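Local coordinates for protein flavoredoxin (Methanosarcina acetivorans, PDB 3BNK) that binds flavin mononucleotide and, as a flavoprotein of the flavin reductase-like family, probably takes part in electron transport, at residues N30-G35 against K53-P58; T19-N24 against E59-N64; K26-L31 against K90-G95. All blocks are in the same frame, centred on the assembly; numbering follows the deposited sequence.

Interaction 1. Residues N30-G35 against K53-P58; sequences NLMALG and KSHYTP. With FMN (flavin mononucleotide), chain D.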
loop_
_atom_site.group_PDB
_atom_site.type_symbol
_atom_site.label_atom_id
_atom_site.label_comp_id
_atom_site.label_asym_id
_atom_site.label_seq_id
_atom_site.Cartn_x
_atom_site.Cartn_y
_atom_site.Cartn_z
ATOM N N ASN B 30 9.564 -18.593 8.492
ATOM C CA ASN B 30 8.206 -18.257 8.833
ATOM C C ASN B 30 7.597 -17.432 7.721
ATOM O O ASN B 30 8.308 -16.728 7.009
ATOM C CB ASN B 30 8.146 -17.502 10.163
ATOM C CG ASN B 30 6.759 -17.492 10.753
ATOM O OD1 ASN B 30 6.087 -18.521 10.809
ATOM N ND2 ASN B 30 6.322 -16.331 11.201
ATOM N N LEU B 31 6.282 -17.573 7.553
ATOM C CA LEU B 31 5.500 -16.749 6.643
ATOM C C LEU B 31 4.225 -16.274 7.321
ATOM O O LEU B 31 3.564 -17.040 8.008
ATOM C CB LEU B 31 5.166 -17.541 5.375
ATOM C CG LEU B 31 6.479 -18.038 4.757
ATOM C CD1 LEU B 31 6.435 -19.490 4.362
ATOM C CD2 LEU B 31 6.995 -17.127 3.654
ATOM N N MET B 32 3.897 -15.003 7.135
ATOM C CA MET B 32 2.601 -14.480 7.531
ATOM C C MET B 32 1.992 -13.678 6.384
ATOM O O MET B 32 2.718 -13.071 5.594
ATOM C CB MET B 32 2.715 -13.610 8.792
ATOM C CG MET B 32 3.627 -12.399 8.654
ATOM S SD MET B 32 3.359 -11.176 9.942
ATOM C CE MET B 32 2.134 -10.100 9.209
ATOM N N ALA B 33 0.656 -13.671 6.309
ATOM C CA ALA B 33 -0.063 -12.856 5.326
ATOM C C ALA B 33 0.050 -11.373 5.680
ATOM O O ALA B 33 -0.050 -10.995 6.864
ATOM C CB ALA B 33 -1.517 -13.306 5.215
ATOM N N LEU B 34 0.327 -10.546 4.669
ATOM C CA LEU B 34 0.639 -9.121 4.885
ATOM C C LEU B 34 -0.002 -8.216 3.834
ATOM O O LEU B 34 0.222 -8.382 2.648
ATOM C CB LEU B 34 2.167 -8.881 4.932
ATOM C CG LEU B 34 2.659 -7.420 4.944
ATOM C CD1 LEU B 34 2.699 -6.882 6.354
ATOM C CD2 LEU B 34 4.051 -7.274 4.294
ATOM N N GLY B 35 -0.785 -7.248 4.294
ATOM C CA GLY B 35 -1.447 -6.278 3.419
ATOM C C GLY B 35 -0.882 -4.890 3.636
ATOM O O GLY B 35 -1.019 -4.017 2.775
ATOM N N LYS B 53 2.598 -6.182 16.951
ATOM C CA LYS B 53 3.506 -6.595 18.011
ATOM C C LYS B 53 3.135 -7.961 18.601
ATOM O O LYS B 53 3.962 -8.585 19.258
ATOM C CB LYS B 53 3.563 -5.525 19.105
ATOM C CG LYS B 53 4.214 -4.221 18.672
ATOM C CD LYS B 53 4.183 -3.189 19.793
ATOM C CE LYS B 53 5.283 -2.187 19.598
ATOM N NZ LYS B 53 5.155 -1.029 20.511
ATOM N N SER B 54 1.908 -8.422 18.348
ATOM C CA SER B 54 1.431 -9.715 18.872
ATOM C C SER B 54 1.927 -10.915 18.074
ATOM O O SER B 54 1.891 -12.052 18.577
ATOM C CB SER B 54 -0.100 -9.754 19.027
ATOM O OG SER B 54 -0.782 -9.863 17.775
ATOM N N HIS B 55 2.429 -10.667 16.862
ATOM C CA HIS B 55 2.857 -11.758 15.969
ATOM C C HIS B 55 4.248 -12.318 16.269
ATOM O O HIS B 55 5.071 -11.694 16.962
ATOM C CB HIS B 55 2.773 -11.352 14.494
ATOM C CG HIS B 55 1.433 -10.834 14.079
ATOM N ND1 HIS B 55 0.251 -11.315 14.594
ATOM C CD2 HIS B 55 1.090 -9.890 13.171
ATOM C CE1 HIS B 55 -0.762 -10.672 14.040
ATOM N NE2 HIS B 55 -0.280 -9.806 13.172
ATOM N N TYR B 56 4.499 -13.502 15.709
ATOM C CA TYR B 56 5.753 -14.226 15.886
ATOM C C TYR B 56 6.837 -13.680 14.959
ATOM O O TYR B 56 8.025 -13.709 15.287
ATOM C CB TYR B 56 5.501 -15.713 15.606
ATOM C CG TYR B 56 6.647 -16.645 15.890
ATOM C CD1 TYR B 56 7.085 -16.874 17.203
ATOM C CD2 TYR B 56 7.268 -17.337 14.857
ATOM C CE1 TYR B 56 8.124 -17.748 17.471
ATOM C CE2 TYR B 56 8.306 -18.214 15.114
ATOM C CZ TYR B 56 8.731 -18.416 16.420
ATOM O OH TYR B 56 9.771 -19.286 16.675
ATOM N N THR B 57 6.403 -13.172 13.806
ATOM C CA THR B 57 7.297 -12.696 12.754
ATOM C C THR B 57 8.306 -11.591 13.189
ATOM O O THR B 57 9.484 -11.683 12.818
ATOM C CB THR B 57 6.482 -12.324 11.479
ATOM O OG1 THR B 57 5.810 -13.497 10.986
ATOM C CG2 THR B 57 7.369 -11.740 10.375
ATOM N N PRO B 58 7.861 -10.564 13.979
ATOM C CA PRO B 58 8.781 -9.473 14.348
ATOM C C PRO B 58 10.060 -9.905 15.056
ATOM O O PRO B 58 11.110 -9.310 14.783
ATOM C CB PRO B 58 7.941 -8.590 15.278
ATOM C CG PRO B 58 6.546 -8.882 14.897
ATOM C CD PRO B 58 6.519 -10.335 14.545
HETATM N N1 FMN D . -0.989 -8.835 10.318
HETATM C C2 FMN D . -0.158 -7.737 10.420
HETATM O O2 FMN D . 0.414 -7.522 11.483
HETATM N N3 FMN D . 0.032 -6.898 9.335
HETATM C C4 FMN D . -0.624 -7.171 8.146
HETATM O O4 FMN D . -0.461 -6.419 7.193
HETATM C C4A FMN D . -1.469 -8.284 8.044
HETATM N N5 FMN D . -2.140 -8.561 6.861
HETATM C C5A FMN D . -2.960 -9.668 6.752
HETATM C C6 FMN D . -3.595 -9.927 5.531
HETATM C C7 FMN D . -4.438 -11.041 5.404
HETATM C C7M FMN D . -5.018 -11.347 4.056
HETATM C C8 FMN D . -4.635 -11.895 6.500
HETATM C C8M FMN D . -5.332 -13.228 6.332
HETATM C C9 FMN D . -3.979 -11.635 7.711
HETATM C C9A FMN D . -3.135 -10.531 7.847
HETATM N N10 FMN D . -2.471 -10.260 9.049
HETATM C C10 FMN D . -1.649 -9.132 9.144
HETATM C "C1'" FMN D . -2.556 -11.218 10.207
HETATM C "C2'" FMN D . -1.322 -12.101 10.346
HETATM O "O2'" FMN D . -0.909 -12.571 9.077
HETATM C "C3'" FMN D . -1.622 -13.328 11.209
HETATM O "O3'" FMN D . -1.992 -12.988 12.533
HETATM C "C4'" FMN D . -0.462 -14.322 11.187
HETATM O "O4'" FMN D . -0.895 -15.530 11.753
HETATM C "C5'" FMN D . 0.796 -13.860 11.910
HETATM O "O5'" FMN D . 1.724 -14.910 11.705
HETATM P P FMN D . 2.980 -15.170 12.685
HETATM O O1P FMN D . 2.496 -15.185 14.106
HETATM O O2P FMN D . 3.935 -14.026 12.510
HETATM O O3P FMN D . 3.696 -16.449 12.348
#
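The FMN site of this flavin reductase-like domain is built here from two sides: residues 30-34 of strand 28-41 and the loop running into helix 57-64 meet across the cofactor phosphate. The loop side supplies backbone donors, Y56 N to FMN O1P and T57 N to FMN O2P. T57 OG1 also donates to FMN O2P, at a very short 2.5 Å; with that hydroxyl beside its own backbone N (chi1 -62°), one residue grips one oxygen twice. From the strand, N30 ND2 makes an almost straight bond to FMN O3P (2.9 Å, 170° at the hydrogen), whereas its bond to T57 OG1, also 2.9 Å, is weak. The same nitrogen lies in the plane of the Y56 ring, at its edge, 3.9 Å from Y56 CD2. So many donors, with a helix start nearby, would favour a charged phosphate.

M32 bends at chi3, bringing CE over the pyrimidine face of the flavin, 3.5 Å from FMN N1, while M32 SD sits obliquely 5.0 Å from the H55 ring centroid. H55 NE2 gives a weak bond to FMN N1 (3.1 Å), and one face of its ring lies against FMN C5'. An alanine at H55 would probably leave the pyrimidine end and the ribityl chain less firmly placed, losing both that bond and that ring face. Farther along the strand, G35 N donates to FMN O4.

Strand 28-41 runs between strands 16-25 and 46-52: N30 and M32 pair through their backbones with A23 and L21, M32 packs on V51, and T57 rests on L21.

Interaction 2. Residues T19-N24 against E59-N64; sequences TLLGAN and EGIAEN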
loop_
_atom_site.group_PDB
_atom_site.type_symbol
_atom_site.label_atom_id
_atom_site.label_comp_id
_atom_site.label_asym_id
_atom_site.label_seq_id
_atom_site.Cartn_x
_atom_site.Cartn_y
_atom_site.Cartn_z
ATOM N N THR B 19 0.254 -10.109 0.196
ATOM C CA THR B 19 1.616 -10.545 0.135
ATOM C C THR B 19 1.879 -11.564 1.235
ATOM O O THR B 19 1.123 -11.669 2.197
ATOM C CB THR B 19 2.627 -9.335 0.192
ATOM O OG1 THR B 19 3.885 -9.764 -0.296
ATOM C CG2 THR B 19 2.871 -8.871 1.569
ATOM N N LEU B 20 2.948 -12.326 1.066
ATOM C CA LEU B 20 3.423 -13.192 2.117
ATOM C C LEU B 20 4.764 -12.642 2.620
ATOM O O LEU B 20 5.697 -12.408 1.849
ATOM C CB LEU B 20 3.532 -14.629 1.603
ATOM C CG LEU B 20 2.474 -15.693 1.935
ATOM C CD1 LEU B 20 1.319 -15.222 2.822
ATOM C CD2 LEU B 20 1.985 -16.448 0.674
ATOM N N LEU B 21 4.830 -12.400 3.922
ATOM C CA LEU B 21 6.025 -11.853 4.522
ATOM C C LEU B 21 6.848 -12.997 5.110
ATOM O O LEU B 21 6.364 -13.734 5.979
ATOM C CB LEU B 21 5.649 -10.833 5.608
ATOM C CG LEU B 21 6.743 -10.088 6.391
ATOM C CD1 LEU B 21 7.618 -11.024 7.159
ATOM C CD2 LEU B 21 7.621 -9.228 5.488
ATOM N N GLY B 22 8.082 -13.134 4.632
ATOM C CA GLY B 22 8.972 -14.207 5.067
ATOM C C GLY B 22 10.063 -13.716 6.012
ATOM O O GLY B 22 10.670 -12.672 5.789
ATOM N N ALA B 23 10.288 -14.470 7.081
ATOM C CA ALA B 23 11.402 -14.218 7.975
ATOM C C ALA B 23 11.881 -15.507 8.625
ATOM O O ALA B 23 11.096 -16.440 8.862
ATOM C CB ALA B 23 11.026 -13.178 9.028
ATOM N N ASN B 24 13.185 -15.581 8.859
ATOM C CA ASN B 24 13.725 -16.614 9.724
ATOM C C ASN B 24 13.483 -16.209 11.162
ATOM O O ASN B 24 13.732 -15.062 11.534
ATOM C CB ASN B 24 15.222 -16.830 9.491
ATOM C CG ASN B 24 15.507 -17.802 8.355
ATOM O OD1 ASN B 24 14.617 -18.167 7.580
ATOM N ND2 ASN B 24 16.753 -18.233 8.262
ATOM N N GLU B 59 9.981 -10.911 15.940
ATOM C CA GLU B 59 11.178 -11.493 16.582
ATOM C C GLU B 59 12.218 -11.895 15.546
ATOM O O GLU B 59 13.394 -11.675 15.744
ATOM C CB GLU B 59 10.850 -12.750 17.384
ATOM C CG GLU B 59 9.779 -12.599 18.438
ATOM C CD GLU B 59 9.566 -13.880 19.214
ATOM O OE1 GLU B 59 10.500 -14.733 19.253
ATOM O OE2 GLU B 59 8.466 -14.018 19.797
ATOM N N GLY B 60 11.764 -12.522 14.464
ATOM C CA GLY B 60 12.642 -12.981 13.403
ATOM C C GLY B 60 13.226 -11.852 12.576
ATOM O O GLY B 60 14.417 -11.859 12.266
ATOM N N ILE B 61 12.393 -10.877 12.213
ATOM C CA ILE B 61 12.894 -9.717 11.487
ATOM C C ILE B 61 13.911 -8.937 12.342
ATOM O O ILE B 61 14.963 -8.534 11.840
ATOM C CB ILE B 61 11.771 -8.816 10.928
ATOM C CG1 ILE B 61 10.846 -9.641 10.011
ATOM C CG2 ILE B 61 12.360 -7.651 10.154
ATOM C CD1 ILE B 61 9.720 -8.848 9.381
ATOM N N ALA B 62 13.620 -8.776 13.634
ATOM C CA ALA B 62 14.580 -8.148 14.551
ATOM C C ALA B 62 15.900 -8.928 14.651
ATOM O O ALA B 62 16.960 -8.321 14.638
ATOM C CB ALA B 62 13.947 -7.933 15.936
ATOM N N GLU B 63 15.823 -10.259 14.726
ATOM C CA GLU B 63 16.994 -11.142 14.851
ATOM C C GLU B 63 17.921 -10.998 13.638
ATOM O O GLU B 63 19.131 -10.780 13.765
ATOM C CB GLU B 63 16.554 -12.623 14.963
ATOM C CG GLU B 63 15.650 -13.005 16.177
ATOM C CD GLU B 63 15.091 -14.465 16.151
ATOM O OE1 GLU B 63 15.501 -15.295 15.315
ATOM O OE2 GLU B 63 14.226 -14.780 17.001
ATOM N N ASN B 64 17.329 -11.109 12.453
ATOM C CA ASN B 64 18.085 -11.203 11.212
ATOM C C ASN B 64 18.303 -9.891 10.489
ATOM O O ASN B 64 19.196 -9.792 9.657
ATOM C CB ASN B 64 17.407 -12.197 10.270
ATOM C CG ASN B 64 17.480 -13.594 10.786
ATOM O OD1 ASN B 64 18.542 -14.220 10.770
ATOM N ND2 ASN B 64 16.356 -14.099 11.274
#
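Helix 59-64 crosses strand 19-24 at 59°, with the axes 6.8 Å apart at closest approach and the nearest CA atoms being those of N24 and G60. Backbone meets backbone closely where N24 O stands 3.0 Å from G60 CA. A beta carbon at G60 would point into the strand and clash with N24 O, so the missing side chain is what permits this approach.

Beside it, A23 CB packs 3.7 Å from I61 CG1. I61 then runs extended beyond CG1 (chi2 -179°) and meets L21 tip to tip, CD1 to CD1 at 3.8 Å. Both residues also touch F67 of strand 66-71, so the helix covers the face of two neighbouring antiparallel strands, consistent with the split-barrel fold of FMN-binding flavin reductase relatives.

At the helix end, N64 ND2 turns back to G60 O (3.1 Å, 145° at the hydrogen), coming from above the carbonyl plane, and G60 O accepts N64 N as well. N64 ND2 also lies 3.5 Å from N24 CB. The other polar ends look outward from the pair: N64 OD1 accepts from T106 OG1, N24 OD1 bonds Y101 OH, and E63 OE1 takes the backbone N-H of K26.

Interaction 3. Residues K26-L31 against K90-G95; sequences KGKANL and KVDKSG. With FMN (flavin mononucleotide), chain D.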
loop_
_atom_site.group_PDB
_atom_site.type_symbol
_atom_site.label_atom_id
_atom_site.label_comp_id
_atom_site.label_asym_id
_atom_site.label_seq_id
_atom_site.Cartn_x
_atom_site.Cartn_y
_atom_site.Cartn_z
ATOM N N LYS B 26 14.421 -17.968 14.845
ATOM C CA LYS B 26 15.238 -19.035 15.431
ATOM C C LYS B 26 15.727 -20.031 14.367
ATOM O O LYS B 26 15.684 -21.252 14.568
ATOM C CB LYS B 26 14.480 -19.756 16.557
ATOM C CG LYS B 26 14.248 -18.916 17.800
ATOM C CD LYS B 26 13.231 -19.589 18.721
ATOM C CE LYS B 26 12.684 -18.613 19.746
ATOM N NZ LYS B 26 11.338 -19.044 20.234
ATOM N N GLY B 27 16.178 -19.492 13.235
ATOM C CA GLY B 27 16.767 -20.288 12.160
ATOM C C GLY B 27 15.787 -20.990 11.234
ATOM O O GLY B 27 16.209 -21.626 10.256
ATOM N N LYS B 28 14.488 -20.873 11.530
ATOM C CA LYS B 28 13.435 -21.557 10.761
ATOM C C LYS B 28 12.554 -20.563 10.013
ATOM O O LYS B 28 12.200 -19.517 10.543
ATOM C CB LYS B 28 12.585 -22.429 11.689
ATOM C CG LYS B 28 11.690 -23.450 10.992
ATOM C CD LYS B 28 11.397 -24.687 11.880
ATOM C CE LYS B 28 10.796 -24.331 13.243
ATOM N NZ LYS B 28 9.553 -23.492 13.180
ATOM N N ALA B 29 12.200 -20.905 8.779
ATOM C CA ALA B 29 11.425 -20.011 7.935
ATOM C C ALA B 29 9.996 -19.847 8.460
ATOM O O ALA B 29 9.320 -20.821 8.843
ATOM C CB ALA B 29 11.422 -20.497 6.503
ATOM N N ASN B 30 9.564 -18.593 8.492
ATOM C CA ASN B 30 8.206 -18.257 8.833
ATOM C C ASN B 30 7.597 -17.432 7.721
ATOM O O ASN B 30 8.308 -16.728 7.009
ATOM C CB ASN B 30 8.146 -17.502 10.163
ATOM C CG ASN B 30 6.759 -17.492 10.753
ATOM O OD1 ASN B 30 6.087 -18.521 10.809
ATOM N ND2 ASN B 30 6.322 -16.331 11.201
ATOM N N LEU B 31 6.282 -17.573 7.553
ATOM C CA LEU B 31 5.500 -16.749 6.643
ATOM C C LEU B 31 4.225 -16.274 7.321
ATOM O O LEU B 31 3.564 -17.040 8.008
ATOM C CB LEU B 31 5.166 -17.541 5.375
ATOM C CG LEU B 31 6.479 -18.038 4.757
ATOM C CD1 LEU B 31 6.435 -19.490 4.362
ATOM C CD2 LEU B 31 6.995 -17.127 3.654
ATOM N N LYS B 90 3.005 -21.404 17.192
ATOM C CA LYS B 90 2.345 -22.687 17.433
ATOM C C LYS B 90 2.492 -23.663 16.274
ATOM O O LYS B 90 2.579 -24.873 16.489
ATOM C CB LYS B 90 0.857 -22.474 17.733
ATOM C CG LYS B 90 0.571 -21.702 19.020
ATOM C CD LYS B 90 -0.904 -21.776 19.373
ATOM C CE LYS B 90 -1.142 -21.663 20.867
ATOM N NZ LYS B 90 -2.536 -22.091 21.230
ATOM N N VAL B 91 2.500 -23.145 15.049
ATOM C CA VAL B 91 2.436 -24.004 13.864
ATOM C C VAL B 91 3.581 -23.722 12.899
ATOM O O VAL B 91 3.763 -22.595 12.437
ATOM C CB VAL B 91 1.052 -23.906 13.151
ATOM C CG1 VAL B 91 1.084 -24.522 11.761
ATOM C CG2 VAL B 91 -0.039 -24.565 13.999
ATOM N N ASP B 92 4.350 -24.767 12.612
ATOM C CA ASP B 92 5.445 -24.684 11.658
ATOM C C ASP B 92 4.896 -24.364 10.270
ATOM O O ASP B 92 4.188 -25.179 9.664
ATOM C CB ASP B 92 6.226 -26.002 11.648
ATOM C CG ASP B 92 7.583 -25.882 10.978
ATOM O OD1 ASP B 92 7.889 -24.820 10.380
ATOM O OD2 ASP B 92 8.355 -26.862 11.059
ATOM N N LYS B 93 5.207 -23.164 9.781
ATOM C CA LYS B 93 4.840 -22.775 8.420
ATOM C C LYS B 93 5.994 -22.956 7.416
ATOM O O LYS B 93 5.810 -22.742 6.220
ATOM C CB LYS B 93 4.252 -21.353 8.383
ATOM C CG LYS B 93 2.812 -21.276 8.921
ATOM C CD LYS B 93 2.268 -19.850 9.009
ATOM C CE LYS B 93 2.829 -19.118 10.229
ATOM N NZ LYS B 93 2.418 -17.690 10.278
ATOM N N SER B 94 7.158 -23.393 7.909
ATOM C CA SER B 94 8.366 -23.596 7.075
ATOM C C SER B 94 8.198 -24.631 5.977
ATOM O O SER B 94 8.933 -24.599 4.987
ATOM C CB SER B 94 9.606 -23.951 7.917
ATOM O OG SER B 94 9.485 -25.211 8.565
ATOM N N GLY B 95 7.221 -25.522 6.131
ATOM C CA GLY B 95 7.028 -26.609 5.181
ATOM C C GLY B 95 5.897 -26.454 4.196
ATOM O O GLY B 95 5.718 -27.304 3.323
HETATM N N1 FMN D . -0.989 -8.835 10.318
HETATM C C2 FMN D . -0.158 -7.737 10.420
HETATM O O2 FMN D . 0.414 -7.522 11.483
HETATM N N3 FMN D . 0.032 -6.898 9.335
HETATM C C4 FMN D . -0.624 -7.171 8.146
HETATM O O4 FMN D . -0.461 -6.419 7.193
HETATM C C4A FMN D . -1.469 -8.284 8.044
HETATM N N5 FMN D . -2.140 -8.561 6.861
HETATM C C5A FMN D . -2.960 -9.668 6.752
HETATM C C6 FMN D . -3.595 -9.927 5.531
HETATM C C7 FMN D . -4.438 -11.041 5.404
HETATM C C7M FMN D . -5.018 -11.347 4.056
HETATM C C8 FMN D . -4.635 -11.895 6.500
HETATM C C8M FMN D . -5.332 -13.228 6.332
HETATM C C9 FMN D . -3.979 -11.635 7.711
HETATM C C9A FMN D . -3.135 -10.531 7.847
HETATM N N10 FMN D . -2.471 -10.260 9.049
HETATM C C10 FMN D . -1.649 -9.132 9.144
HETATM C "C1'" FMN D . -2.556 -11.218 10.207
HETATM C "C2'" FMN D . -1.322 -12.101 10.346
HETATM O "O2'" FMN D . -0.909 -12.571 9.077
HETATM C "C3'" FMN D . -1.622 -13.328 11.209
HETATM O "O3'" FMN D . -1.992 -12.988 12.533
HETATM C "C4'" FMN D . -0.462 -14.322 11.187
HETATM O "O4'" FMN D . -0.895 -15.530 11.753
HETATM C "C5'" FMN D . 0.796 -13.860 11.910
HETATM O "O5'" FMN D . 1.724 -14.910 11.705
HETATM P P FMN D . 2.980 -15.170 12.685
HETATM O O1P FMN D . 2.496 -15.185 14.106
HETATM O O2P FMN D . 3.935 -14.026 12.510
HETATM O O3P FMN D . 3.696 -16.449 12.348
HETATM O O HOH W 1 7.183 -21.501 10.853
#
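K93 NZ is gripped by three hydrogen bonds: one to L31 O at 2.6 Å, in the carbonyl plane, one to FMN O3P at 2.7 Å, and one to V86 O. Three acceptors, one of them on a phosphate, match the three protons of an ammonium group and would be expected to keep it charged. The lysine gets there by a bend at chi3 (-77°), which lays its CE against N30 OD1, 3.4 Å away.

Farther back, the loop holds its own shape through an Asx turn. D92 OD1 accepts S94 N (2.9 Å) and, at a very short distance, S94 OG, both reaching it from above the carboxylate plane. K28 curls at chi3 and chi4 across this turn, its CG against S94 and its NZ in a long salt bridge with D92 OD1 (3.5 Å). This fastens the irregular loop between helix 77-83 and strand 99-100 to the start of strand 28-41, at the phosphate end of the FMN site.

Between the two backbones lies a water that accepts from K93 N at 2.8 Å and is also hydrogen-bonded to A29 O and N30 OD1. S94 CB packs against A29 O, 3.3 Å away, and L31 CD1 lies near K93 O.

The three contacts form one continuous region of the flavin reductase-like domain, their centres 7 Å (interactions 1 and 2), 10 Å (2 and 3) and 11 Å (1 and 3) apart. Along the chain come segments 19-24, 26-31 with the overlapping 30-35, 53-58, 59-64, and finally 90-95. Helix 57-64 serves interactions 1 and 2, and strand 28-41 serves 1 and 3; N30 and L31 belong to both of the latter. Strand 16-25, used in interaction 2, is the antiparallel neighbour of 28-41. Interactions 1 and 3 both touch FMN, whereas interaction 2 seats the helix whose start contacts the phosphate, so binding groups distant in sequence converge on one cofactor.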